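Local coordinates for protein phosphatase YwpJ (Bacillus subtilis, PDB 1NRW) that dephosphorylates phosphorylated five- and six-carbon sugars and nucleoside monophosphates in vitro as a magnesium-dependent hydrolase of the haloacid dehalogenase superfamily, at residues V106-A111 with E168-Y173. Numbering follows the deposited sequence.
Sequences VFTGSA and EPIDFY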
loop_
_atom_site.group_PDB
_atom_site.type_symbol
_atom_site.label_atom_id
_atom_site.label_comp_id
_atom_site.label_asym_id
_atom_site.label_seq_id
_atom_site.Cartn_x
_atom_site.Cartn_y
_atom_site.Cartn_z
ATOM N N VAL A 106 4.983 8.905 -8.670
ATOM C CA VAL A 106 4.277 9.931 -7.907
ATOM C C VAL A 106 2.776 9.669 -7.927
ATOM O O VAL A 106 2.115 9.810 -8.958
ATOM C CB VAL A 106 4.555 11.341 -8.484
ATOM C CG1 VAL A 106 3.974 12.408 -7.560
ATOM C CG2 VAL A 106 6.063 11.551 -8.650
ATOM N N PHE A 107 2.243 9.281 -6.776
ATOM C CA PHE A 107 0.822 8.998 -6.651
ATOM C C PHE A 107 0.061 10.294 -6.412
ATOM O O PHE A 107 0.291 10.980 -5.419
ATOM C CB PHE A 107 0.597 8.021 -5.496
ATOM C CG PHE A 107 1.163 6.648 -5.753
ATOM C CD1 PHE A 107 0.359 5.639 -6.283
ATOM C CD2 PHE A 107 2.508 6.383 -5.517
ATOM C CE1 PHE A 107 0.893 4.380 -6.578
ATOM C CE2 PHE A 107 3.053 5.122 -5.810
ATOM C CZ PHE A 107 2.241 4.125 -6.341
ATOM N N THR A 108 -0.832 10.622 -7.340
ATOM C CA THR A 108 -1.638 11.837 -7.259
ATOM C C THR A 108 -3.100 11.454 -7.445
ATOM O O THR A 108 -3.443 10.274 -7.461
ATOM C CB THR A 108 -1.264 12.833 -8.371
ATOM O OG1 THR A 108 -1.708 12.321 -9.635
ATOM C CG2 THR A 108 0.238 13.040 -8.414
ATOM N N GLY A 109 -3.962 12.449 -7.600
ATOM C CA GLY A 109 -5.367 12.146 -7.799
ATOM C C GLY A 109 -5.631 11.556 -9.176
ATOM O O GLY A 109 -6.242 10.495 -9.307
ATOM N N SER A 110 -5.144 12.246 -10.203
ATOM C CA SER A 110 -5.328 11.835 -11.593
ATOM C C SER A 110 -4.638 10.536 -12.008
ATOM O O SER A 110 -5.261 9.665 -12.619
ATOM C CB SER A 110 -4.878 12.970 -12.514
ATOM O OG SER A 110 -3.601 13.452 -12.133
ATOM N N ALA A 111 -3.356 10.402 -11.692
ATOM C CA ALA A 111 -2.622 9.200 -12.061
ATOM C C ALA A 111 -1.316 9.079 -11.294
ATOM O O ALA A 111 -1.054 9.835 -10.362
ATOM C CB ALA A 111 -2.340 9.206 -13.561
ATOM N N GLU A 168 -2.445 23.680 -13.456
ATOM C CA GLU A 168 -3.517 22.713 -13.240
ATOM C C GLU A 168 -3.382 22.100 -11.850
ATOM O O GLU A 168 -2.275 21.815 -11.395
ATOM C CB GLU A 168 -3.482 21.596 -14.292
ATOM C CG GLU A 168 -3.735 22.053 -15.722
ATOM C CD GLU A 168 -2.477 22.538 -16.414
ATOM O OE1 GLU A 168 -1.551 21.718 -16.599
ATOM O OE2 GLU A 168 -2.412 23.734 -16.772
ATOM N N PRO A 169 -4.513 21.898 -11.155
ATOM C CA PRO A 169 -4.495 21.314 -9.808
ATOM C C PRO A 169 -3.875 19.918 -9.783
ATOM O O PRO A 169 -4.276 19.043 -10.545
ATOM C CB PRO A 169 -5.973 21.284 -9.424
ATOM C CG PRO A 169 -6.540 22.448 -10.176
ATOM C CD PRO A 169 -5.880 22.307 -11.525
ATOM N N ILE A 170 -2.895 19.721 -8.909
ATOM C CA ILE A 170 -2.238 18.425 -8.774
ATOM C C ILE A 170 -1.771 18.224 -7.336
ATOM O O ILE A 170 -0.902 18.942 -6.843
ATOM C CB ILE A 170 -1.025 18.299 -9.724
ATOM C CG1 ILE A 170 -0.323 16.956 -9.496
ATOM C CG2 ILE A 170 -0.068 19.454 -9.503
ATOM C CD1 ILE A 170 0.878 16.719 -10.396
ATOM N N ASP A 171 -2.365 17.245 -6.664
ATOM C CA ASP A 171 -2.015 16.951 -5.283
ATOM C C ASP A 171 -1.054 15.774 -5.224
ATOM O O ASP A 171 -1.186 14.815 -5.982
ATOM C CB ASP A 171 -3.274 16.633 -4.474
ATOM C CG ASP A 171 -4.223 17.814 -4.385
ATOM O OD1 ASP A 171 -3.804 18.884 -3.895
ATOM O OD2 ASP A 171 -5.388 17.671 -4.806
ATOM N N PHE A 172 -0.086 15.863 -4.320
ATOM C CA PHE A 172 0.913 14.818 -4.136
ATOM C C PHE A 172 0.548 14.029 -2.884
ATOM O O PHE A 172 0.522 14.579 -1.787
ATOM C CB PHE A 172 2.295 15.456 -3.981
ATOM C CG PHE A 172 2.736 16.236 -5.192
ATOM C CD1 PHE A 172 3.174 15.578 -6.334
ATOM C CD2 PHE A 172 2.675 17.627 -5.202
ATOM C CE1 PHE A 172 3.549 16.293 -7.478
ATOM C CE2 PHE A 172 3.045 18.353 -6.336
ATOM C CZ PHE A 172 3.483 17.684 -7.479
ATOM N N TYR A 173 0.269 12.738 -3.053
ATOM C CA TYR A 173 -0.125 11.900 -1.924
ATOM C C TYR A 173 0.961 10.977 -1.394
ATOM O O TYR A 173 1.144 10.855 -0.187
ATOM C CB TYR A 173 -1.334 11.041 -2.298
ATOM C CG TYR A 173 -2.544 11.820 -2.752
ATOM C CD1 TYR A 173 -3.018 12.909 -2.017
ATOM C CD2 TYR A 173 -3.229 11.458 -3.909
ATOM C CE1 TYR A 173 -4.147 13.617 -2.430
ATOM C CE2 TYR A 173 -4.356 12.155 -4.330
ATOM C CZ TYR A 173 -4.809 13.234 -3.587
ATOM O OH TYR A 173 -5.926 13.920 -4.003
HETATM O O HOH W 1 -3.906 15.412 -8.179
HETATM O O HOH W 2 -4.528 15.928 -10.756
#
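Tyr-173 and Phe-107 make the one direct hydrogen bond between the two segments: Tyr-173 N donates to Phe-107 O at 2.9 Å. The Tyr-173 ring then meets the same backbone one residue on, CD2 and CE2 beside Thr-108 C. With CG anti to its own carbonyl carbon (chi1 -58°), the ring comes up against the Thr-108 to Gly-109 peptide, CE2 sitting 3.3 Å from Gly-109 N. That N-H bonds to a water 3.0 Å away, which also accepts from Asp-171 N, so a single water bridges the two backbones where they begin to splay apart.

Thr-108 meets the other chain mainly through carbon. Its CB lies 3.1 Å from Asp-171 O, a close approach accompanied by a CA-H...O contact to the same carbonyl, while CG2 reaches toward CG1 of Ile-170. The hydroxyl is engaged elsewhere: OG1 donates to Ala-111 O at 2.7 Å. Ala-111 O also accepts from Thr-108 N, and this double grip secures the turn after the strand. Further out, a second water joins Ser-110 OG to Pro-169 O.

Val-106 and Phe-172 supply the apolar part. CG1 of Val-106, anti to the backbone N (chi1 -172°), meets the rim of the Phe-172 ring in its plane, 3.5 Å from CD1. Helix 87-99 lies against both residues, through Leu-94 and Ala-90, and the ring of Phe-164 meets that of Phe-172, their planes about 20° apart.

Here strand 103-108 turns into the hairpin leading to strand 112-114, and strand 172-178 enters beside it, antiparallel. The pair sits at the centre of the six-stranded alpha/beta cap of a Cof-type HAD phosphatase, with the Phe-107 side chain about 6 Å from phosphate-site Gly-45 of the core domain.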